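PDB 1VDM: purine phosphoribosyltransferase from Pyrococcus horikoshii, which probably transfers a phosphoribosyl group to or from a purine base, as a glycosyltransferase of the type I phosphoribosyltransferase family. Local coordinates for residues M1-L6 against E137-F142; K54-K59 against P71-P76. All blocks are in the same frame, centred on the assembly; numbering follows the deposited sequence.

Contact 1: residues M1-L6 against E137-F142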
ATOM      1  N   MET G   1     -41.031 -17.221  11.348  1.00 62.29           N
ATOM      2  CA  MET G   1     -40.174 -17.467  10.151  1.00 62.87           C
ATOM      3  C   MET G   1     -40.124 -18.931   9.732  1.00 61.35           C
ATOM      4  O   MET G   1     -39.364 -19.730  10.288  1.00 60.05           O
ATOM      5  CB  MET G   1     -38.753 -16.954  10.405  1.00 64.98           C
ATOM      6  CG  MET G   1     -38.625 -15.447  10.238  1.00 66.32           C
ATOM      7  SD  MET G   1     -37.065 -14.785  10.837  1.00 68.98           S
ATOM      8  CE  MET G   1     -37.574 -14.236  12.456  1.00 70.14           C
ATOM      9  N   ASP G   2     -40.939 -19.260   8.735  1.00 59.94           N
ATOM     10  CA  ASP G   2     -41.024 -20.614   8.199  1.00 59.09           C
ATOM     11  C   ASP G   2     -40.181 -20.774   6.939  1.00 55.20           C
ATOM     12  O   ASP G   2     -40.511 -21.557   6.042  1.00 56.46           O
ATOM     13  CB  ASP G   2     -42.485 -20.969   7.900  1.00 63.03           C
ATOM     14  CG  ASP G   2     -43.242 -19.826   7.236  1.00 66.33           C
ATOM     15  OD1 ASP G   2     -42.823 -19.376   6.143  1.00 67.49           O
ATOM     16  OD2 ASP G   2     -44.261 -19.380   7.814  1.00 68.47           O
ATOM     17  N   LYS G   3     -39.097 -20.008   6.877  1.00 50.37           N
ATOM     18  CA  LYS G   3     -38.173 -20.061   5.756  1.00 45.87           C
ATOM     19  C   LYS G   3     -36.781 -20.394   6.289  1.00 43.25           C
ATOM     20  O   LYS G   3     -36.484 -20.180   7.470  1.00 42.70           O
ATOM     21  CB  LYS G   3     -38.133 -18.716   5.037  1.00 45.69           C
ATOM     22  CG  LYS G   3     -39.327 -18.424   4.161  1.00 43.20           C
ATOM     23  CD  LYS G   3     -39.214 -17.030   3.568  1.00 43.90           C
ATOM     24  CE  LYS G   3     -40.335 -16.745   2.592  1.00 43.78           C
ATOM     25  NZ  LYS G   3     -40.242 -15.362   2.057  1.00 44.48           N
ATOM     26  N   VAL G   4     -35.933 -20.937   5.427  1.00 40.41           N
ATOM     27  CA  VAL G   4     -34.568 -21.269   5.829  1.00 38.16           C
ATOM     28  C   VAL G   4     -33.589 -20.315   5.145  1.00 37.20           C
ATOM     29  O   VAL G   4     -33.483 -20.292   3.914  1.00 37.76           O
ATOM     30  CB  VAL G   4     -34.200 -22.734   5.472  1.00 38.24           C
ATOM     31  CG1 VAL G   4     -32.694 -22.964   5.628  1.00 36.91           C
ATOM     32  CG2 VAL G   4     -34.946 -23.672   6.377  1.00 35.36           C
ATOM     33  N   TYR G   5     -32.891 -19.523   5.957  1.00 35.79           N
ATOM     34  CA  TYR G   5     -31.918 -18.554   5.443  1.00 34.40           C
ATOM     35  C   TYR G   5     -30.483 -19.060   5.537  1.00 33.03           C
ATOM     36  O   TYR G   5     -29.824 -18.893   6.558  1.00 34.24           O
ATOM     37  CB  TYR G   5     -32.023 -17.218   6.196  1.00 32.49           C
ATOM     38  CG  TYR G   5     -33.364 -16.558   6.067  1.00 32.80           C
ATOM     39  CD1 TYR G   5     -34.449 -16.985   6.839  1.00 32.51           C
ATOM     40  CD2 TYR G   5     -33.569 -15.537   5.140  1.00 32.81           C
ATOM     41  CE1 TYR G   5     -35.708 -16.412   6.688  1.00 34.90           C
ATOM     42  CE2 TYR G   5     -34.825 -14.957   4.978  1.00 34.49           C
ATOM     43  CZ  TYR G   5     -35.889 -15.401   5.754  1.00 36.48           C
ATOM     44  OH  TYR G   5     -37.134 -14.855   5.580  1.00 40.07           O
ATOM     45  N   LEU G   6     -30.010 -19.666   4.461  1.00 31.11           N
ATOM     46  CA  LEU G   6     -28.648 -20.188   4.351  1.00 28.67           C
ATOM     47  C   LEU G   6     -27.602 -19.067   4.278  1.00 28.53           C
ATOM     48  O   LEU G   6     -27.656 -18.186   3.431  1.00 25.46           O
ATOM     49  CB  LEU G   6     -28.570 -21.056   3.094  1.00 27.76           C
ATOM     50  CG  LEU G   6     -29.085 -22.477   3.331  1.00 27.76           C
ATOM     51  CD1 LEU G   6     -28.717 -23.428   2.190  1.00 27.76           C
ATOM     52  CD2 LEU G   6     -28.529 -23.105   4.609  1.00 27.76           C
ATOM     53  N   GLU G 137     -38.148 -29.050   4.203  1.00 45.24           N
ATOM     54  CA  GLU G 137     -39.441 -28.946   3.536  1.00 45.48           C
ATOM     55  C   GLU G 137     -39.809 -27.469   3.389  1.00 44.90           C
ATOM     56  O   GLU G 137     -40.705 -27.111   2.621  1.00 45.17           O
ATOM     57  CB  GLU G 137     -40.516 -29.683   4.337  1.00 47.11           C
ATOM     58  CG  GLU G 137     -40.326 -31.202   4.384  1.00 52.41           C
ATOM     59  CD  GLU G 137     -41.434 -31.918   5.163  1.00 55.58           C
ATOM     60  OE1 GLU G 137     -41.377 -33.167   5.273  1.00 55.76           O
ATOM     61  OE2 GLU G 137     -42.357 -31.232   5.664  1.00 56.35           O
ATOM     62  N   LYS G 138     -39.096 -26.616   4.121  1.00 43.68           N
ATOM     63  CA  LYS G 138     -39.339 -25.183   4.080  1.00 42.81           C
ATOM     64  C   LYS G 138     -38.798 -24.550   2.810  1.00 42.17           C
ATOM     65  O   LYS G 138     -38.083 -25.192   2.032  1.00 40.54           O
ATOM     66  CB  LYS G 138     -38.684 -24.500   5.276  1.00 43.99           C
ATOM     67  CG  LYS G 138     -39.205 -24.941   6.625  1.00 44.72           C
ATOM     68  CD  LYS G 138     -38.664 -24.026   7.706  1.00 46.99           C
ATOM     69  CE  LYS G 138     -39.094 -24.472   9.084  1.00 47.18           C
ATOM     70  NZ  LYS G 138     -38.484 -23.608  10.132  1.00 50.18           N
ATOM     71  N   TRP G 139     -39.158 -23.289   2.589  1.00 40.31           N
ATOM     72  CA  TRP G 139     -38.648 -22.575   1.430  1.00 39.74           C
ATOM     73  C   TRP G 139     -37.271 -22.046   1.842  1.00 38.97           C
ATOM     74  O   TRP G 139     -37.103 -21.494   2.943  1.00 37.42           O
ATOM     75  CB  TRP G 139     -39.572 -21.422   1.035  1.00 40.68           C
ATOM     76  CG  TRP G 139     -39.014 -20.572  -0.075  1.00 43.44           C
ATOM     77  CD1 TRP G 139     -38.272 -19.432   0.059  1.00 45.31           C
ATOM     78  CD2 TRP G 139     -39.118 -20.817  -1.484  1.00 43.69           C
ATOM     79  NE1 TRP G 139     -37.905 -18.953  -1.178  1.00 45.09           N
ATOM     80  CE2 TRP G 139     -38.412 -19.783  -2.143  1.00 44.25           C
ATOM     81  CE3 TRP G 139     -39.736 -21.810  -2.256  1.00 43.18           C
ATOM     82  CZ2 TRP G 139     -38.310 -19.711  -3.534  1.00 43.47           C
ATOM     83  CZ3 TRP G 139     -39.633 -21.739  -3.643  1.00 44.21           C
ATOM     84  CH2 TRP G 139     -38.924 -20.695  -4.266  1.00 43.89           C
ATOM     85  N   ILE G 140     -36.286 -22.240   0.969  1.00 36.66           N
ATOM     86  CA  ILE G 140     -34.929 -21.798   1.262  1.00 35.16           C
ATOM     87  C   ILE G 140     -34.552 -20.472   0.612  1.00 32.93           C
ATOM     88  O   ILE G 140     -34.650 -20.313  -0.608  1.00 31.79           O
ATOM     89  CB  ILE G 140     -33.878 -22.834   0.804  1.00 35.02           C
ATOM     90  CG1 ILE G 140     -34.250 -24.224   1.304  1.00 35.41           C
ATOM     91  CG2 ILE G 140     -32.501 -22.454   1.355  1.00 35.93           C
ATOM     92  CD1 ILE G 140     -33.393 -25.305   0.720  1.00 36.22           C
ATOM     93  N   VAL G 141     -34.126 -19.522   1.438  1.00 30.37           N
ATOM     94  CA  VAL G 141     -33.672 -18.235   0.925  1.00 31.42           C
ATOM     95  C   VAL G 141     -32.152 -18.307   0.935  1.00 31.01           C
ATOM     96  O   VAL G 141     -31.533 -18.355   1.994  1.00 31.35           O
ATOM     97  CB  VAL G 141     -34.106 -17.051   1.811  1.00 30.72           C
ATOM     98  CG1 VAL G 141     -33.605 -15.758   1.201  1.00 29.34           C
ATOM     99  CG2 VAL G 141     -35.621 -17.024   1.950  1.00 31.50           C
ATOM    100  N   PHE G 142     -31.556 -18.343  -0.249  1.00 30.23           N
ATOM    101  CA  PHE G 142     -30.105 -18.411  -0.360  1.00 29.48           C
ATOM    102  C   PHE G 142     -29.431 -17.065  -0.060  1.00 29.06           C
ATOM    103  O   PHE G 142     -30.078 -16.010  -0.099  1.00 28.80           O
ATOM    104  CB  PHE G 142     -29.717 -18.925  -1.746  1.00 30.36           C
ATOM    105  CG  PHE G 142     -30.072 -20.359  -1.966  1.00 31.32           C
ATOM    106  CD1 PHE G 142     -31.190 -20.709  -2.724  1.00 31.62           C
ATOM    107  CD2 PHE G 142     -29.303 -21.371  -1.395  1.00 31.92           C
ATOM    108  CE1 PHE G 142     -31.537 -22.057  -2.916  1.00 30.99           C
ATOM    109  CE2 PHE G 142     -29.644 -22.723  -1.579  1.00 30.09           C
ATOM    110  CZ  PHE G 142     -30.761 -23.065  -2.341  1.00 29.95           C
TER
HETATM  111  O   HOH W   1     -39.685 -22.194  12.442  1.00 61.03           O
HETATM  112  O   HOH W   2     -29.935 -16.360   2.851  1.00 24.59           O
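The K138 side chain runs past the backbone of D2, its CD methylene 3.5 Å from D2 O. CG is set anti to the carbonyl carbon (chi1 -62°) and the chain beyond is extended, which carries NZ toward M1 O, where a water accepts from NZ and donates to that oxygen. The CB and CD of the same lysine touch V4 CG2, the two side chains crossing at about a right angle. At W139 the backbone takes over: its carbonyl oxygen accepts V4 N at 2.8 Å in a nearly straight bond (168°). I140 turns to the same face as V4, and its CG2 packs against L6 CG at 3.9 Å while also lying over one face of the F142 ring, toward the rim. V141 is bonded through both its N and its O: N donates to V4 O at 2.7 Å, and O accepts L6 N at 3.2 Å in the more bent bond. A second water donates to V141 O and L6 O. On the face shared with Y5, V141 CB meets Y5 CD2 at 3.7 Å, and CG2 makes an off-centre CH-pi contact with the ring, which also meets F147 edge-to-face. F142 ends the run, its CE2 beside L6 CD1 at 3.9 Å and its ring stacked with W144. M1 makes backbone hydrogen bonds with a neighbouring subunit. The arrangement is a two-stranded parallel sheet, 3-5 beside 139-141, set apart from the main five-stranded sheet and consistent with the variable hood region that type I phosphoribosyltransferases build beside their core.

Contact 2: residues K54-K59 against P71-P76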
ATOM      1  N   LYS G  54     -20.597 -25.236 -18.431  1.00 47.07           N
ATOM      2  CA  LYS G  54     -21.648 -24.970 -19.399  1.00 48.43           C
ATOM      3  C   LYS G  54     -22.875 -24.463 -18.642  1.00 48.45           C
ATOM      4  O   LYS G  54     -23.183 -24.940 -17.549  1.00 48.54           O
ATOM      5  CB  LYS G  54     -21.977 -26.235 -20.195  1.00 50.52           C
ATOM      6  CG  LYS G  54     -20.927 -26.555 -21.245  1.00 52.73           C
ATOM      7  CD  LYS G  54     -21.300 -27.760 -22.090  1.00 53.82           C
ATOM      8  CE  LYS G  54     -20.279 -27.979 -23.203  1.00 54.15           C
ATOM      9  NZ  LYS G  54     -20.181 -26.804 -24.118  1.00 54.78           N
ATOM     10  N   VAL G  55     -23.557 -23.474 -19.209  1.00 48.26           N
ATOM     11  CA  VAL G  55     -24.729 -22.918 -18.556  1.00 49.13           C
ATOM     12  C   VAL G  55     -26.036 -23.210 -19.282  1.00 50.45           C
ATOM     13  O   VAL G  55     -26.132 -23.092 -20.507  1.00 51.05           O
ATOM     14  CB  VAL G  55     -24.593 -21.397 -18.390  1.00 48.09           C
ATOM     15  CG1 VAL G  55     -25.866 -20.818 -17.797  1.00 47.59           C
ATOM     16  CG2 VAL G  55     -23.409 -21.088 -17.491  1.00 49.42           C
ATOM     17  N   ILE G  56     -27.044 -23.608 -18.512  1.00 50.75           N
ATOM     18  CA  ILE G  56     -28.360 -23.881 -19.070  1.00 50.11           C
ATOM     19  C   ILE G  56     -29.398 -23.142 -18.233  1.00 50.28           C
ATOM     20  O   ILE G  56     -29.270 -23.056 -17.012  1.00 49.00           O
ATOM     21  CB  ILE G  56     -28.678 -25.399 -19.079  1.00 49.29           C
ATOM     22  CG1 ILE G  56     -29.900 -25.656 -19.966  1.00 49.83           C
ATOM     23  CG2 ILE G  56     -28.922 -25.898 -17.658  1.00 48.34           C
ATOM     24  CD1 ILE G  56     -30.081 -27.108 -20.381  1.00 48.03           C
ATOM     25  N   ASP G  57     -30.405 -22.582 -18.895  1.00 51.64           N
ATOM     26  CA  ASP G  57     -31.471 -21.860 -18.201  1.00 53.31           C
ATOM     27  C   ASP G  57     -32.811 -22.412 -18.663  1.00 54.02           C
ATOM     28  O   ASP G  57     -33.143 -22.360 -19.850  1.00 51.55           O
ATOM     29  CB  ASP G  57     -31.399 -20.354 -18.498  1.00 54.17           C
ATOM     30  CG  ASP G  57     -32.161 -19.506 -17.472  1.00 55.97           C
ATOM     31  OD1 ASP G  57     -32.057 -18.256 -17.540  1.00 57.75           O
ATOM     32  OD2 ASP G  57     -32.853 -20.080 -16.598  1.00 54.60           O
ATOM     33  N   VAL G  58     -33.569 -22.958 -17.720  1.00 55.75           N
ATOM     34  CA  VAL G  58     -34.881 -23.514 -18.023  1.00 57.37           C
ATOM     35  C   VAL G  58     -35.946 -22.648 -17.363  1.00 58.77           C
ATOM     36  O   VAL G  58     -35.841 -22.307 -16.186  1.00 60.27           O
ATOM     37  CB  VAL G  58     -35.006 -24.961 -17.510  1.00 56.42           C
ATOM     38  CG1 VAL G  58     -36.364 -25.524 -17.877  1.00 57.76           C
ATOM     39  CG2 VAL G  58     -33.902 -25.818 -18.108  1.00 55.01           C
ATOM     40  N   LYS G  59     -36.967 -22.287 -18.126  1.00 60.31           N
ATOM     41  CA  LYS G  59     -38.030 -21.452 -17.585  1.00 62.65           C
ATOM     42  C   LYS G  59     -39.409 -22.061 -17.846  1.00 63.26           C
ATOM     43  O   LYS G  59     -39.609 -22.835 -18.772  1.00 62.75           O
ATOM     44  CB  LYS G  59     -37.938 -20.074 -18.241  1.00 63.05           C
ATOM     45  CG  LYS G  59     -37.693 -18.961 -17.219  1.00 65.97           C
ATOM     46  CD  LYS G  59     -36.875 -17.808 -17.802  1.00 67.74           C
ATOM     47  CE  LYS G  59     -35.463 -17.733 -17.209  1.00 68.45           C
ATOM     48  NZ  LYS G  59     -34.539 -17.194 -18.205  1.00 71.72           N
ATOM     49  N   PRO G  71     -41.896 -26.093 -20.511  1.00 75.45           N
ATOM     50  CA  PRO G  71     -40.519 -25.572 -20.363  1.00 73.22           C
ATOM     51  C   PRO G  71     -39.980 -24.889 -21.623  1.00 71.57           C
ATOM     52  O   PRO G  71     -40.060 -25.414 -22.729  1.00 71.55           O
ATOM     53  CB  PRO G  71     -39.618 -26.760 -20.033  1.00 72.83           C
ATOM     54  CG  PRO G  71     -40.318 -28.000 -20.569  1.00 73.56           C
ATOM     55  CD  PRO G  71     -41.855 -27.546 -20.531  1.00 74.57           C
ATOM     56  N   VAL G  72     -39.389 -23.716 -21.410  1.00 69.49           N
ATOM     57  CA  VAL G  72     -38.764 -22.926 -22.468  1.00 67.69           C
ATOM     58  C   VAL G  72     -37.308 -22.685 -22.084  1.00 66.58           C
ATOM     59  O   VAL G  72     -37.022 -21.989 -21.109  1.00 66.15           O
ATOM     60  CB  VAL G  72     -39.455 -21.556 -22.640  1.00 68.35           C
ATOM     61  CG1 VAL G  72     -38.629 -20.665 -23.565  1.00 66.94           C
ATOM     62  CG2 VAL G  72     -40.854 -21.750 -23.203  1.00 67.69           C
ATOM     63  N   ILE G  73     -36.393 -23.264 -22.854  1.00 65.51           N
ATOM     64  CA  ILE G  73     -34.967 -23.128 -22.585  1.00 63.38           C
ATOM     65  C   ILE G  73     -34.397 -21.776 -23.003  1.00 63.11           C
ATOM     66  O   ILE G  73     -34.104 -21.550 -24.177  1.00 62.10           O
ATOM     67  CB  ILE G  73     -34.179 -24.255 -23.274  1.00 61.85           C
ATOM     68  CG1 ILE G  73     -34.643 -25.605 -22.715  1.00 62.51           C
ATOM     69  CG2 ILE G  73     -32.687 -24.070 -23.043  1.00 61.65           C
ATOM     70  CD1 ILE G  73     -33.850 -26.797 -23.202  1.00 62.71           C
ATOM     71  N   THR G  74     -34.242 -20.892 -22.016  1.00 63.42           N
ATOM     72  CA  THR G  74     -33.710 -19.539 -22.205  1.00 64.07           C
ATOM     73  C   THR G  74     -32.272 -19.562 -22.723  1.00 62.96           C
ATOM     74  O   THR G  74     -31.967 -18.977 -23.761  1.00 63.11           O
ATOM     75  CB  THR G  74     -33.723 -18.745 -20.871  1.00 65.21           C
ATOM     76  OG1 THR G  74     -34.826 -19.172 -20.065  1.00 67.31           O
ATOM     77  CG2 THR G  74     -33.836 -17.245 -21.136  1.00 67.50           C
ATOM     78  N   ILE G  75     -31.395 -20.223 -21.972  1.00 62.08           N
ATOM     79  CA  ILE G  75     -29.990 -20.345 -22.334  1.00 61.04           C
ATOM     80  C   ILE G  75     -29.667 -21.819 -22.551  1.00 60.42           C
ATOM     81  O   ILE G  75     -29.675 -22.612 -21.610  1.00 60.21           O
ATOM     82  CB  ILE G  75     -29.079 -19.799 -21.224  1.00 61.35           C
ATOM     83  CG1 ILE G  75     -29.436 -18.341 -20.929  1.00 61.12           C
ATOM     84  CG2 ILE G  75     -27.621 -19.920 -21.646  1.00 60.46           C
ATOM     85  CD1 ILE G  75     -28.651 -17.745 -19.784  1.00 62.41           C
ATOM     86  N   PRO G  76     -29.374 -22.202 -23.800  1.00 60.48           N
ATOM     87  CA  PRO G  76     -29.054 -23.590 -24.134  1.00 60.86           C
ATOM     88  C   PRO G  76     -27.590 -23.952 -23.938  1.00 61.08           C
ATOM     89  O   PRO G  76     -26.748 -23.090 -23.698  1.00 62.48           O
ATOM     90  CB  PRO G  76     -29.443 -23.674 -25.597  1.00 60.28           C
ATOM     91  CG  PRO G  76     -28.971 -22.351 -26.100  1.00 59.70           C
ATOM     92  CD  PRO G  76     -29.455 -21.384 -25.023  1.00 60.01           C
TER
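K59 and V72 form an antiparallel hydrogen-bonded pair, V72 N giving K59 O a nearly straight 2.8 Å bond (170°), in a beta hairpin in which 70-73 is an outer strand, within this chain, of the five-stranded sheet and 53-61 lies next to it. Farther along, T74 and I75 both face D57 in a classic beta bulge, and I75 CB rests on D57 CB at 3.6 Å. V58 CG1 touches P71 CB on the opposite face, where V58 also meets helix 97-107. The K59 chain bends at chi2, chi3 and chi4 and runs back along its own strand, NZ donating to T74 OG1 at 2.7 Å. NZ also sits tightly against T74 CG2 (3.0 Å), so its exact placement is doubtful. K59 NZ forms a salt bridge with D57 OD1 (2.8 Å), meeting it from above the carboxylate plane, 60° out of it. R35 lies close to both charges, its link to D57 OD1 long and weak, so D57 is likely to temper the repulsion between lysine and arginine. An alanine here would probably leave the D57 carboxylate without its lysine mate and T74 OG1 without this donor. At the bulge the bonds from T74 N and I75 N to D57 O are weak, whereas D57 N donates to I75 O at 2.8 Å, in the carbonyl plane and on a lone pair.

In the fold
Both contacts are partly buried pairings of strands, but they serve different parts of the fold. Contact 1 joins the amino-terminal segment to 137-142, 131 residues apart at their closest ends, in a separate small parallel sheet; contact 2 is a local antiparallel hairpin at the border of the main sheet, nested within the loop that contact 1 closes. Contact 1 is the more peripheral, its centre about 17 Å from the chain centre against about 12 Å, with four touching residues of eleven buried against five. They share no strand. Aliphatic and aromatic packing with bridging waters marks contact 1, whereas contact 2 adds a lysine-aspartate-threonine cluster at a bulge. Both also meet neighbouring subunits of the assembly.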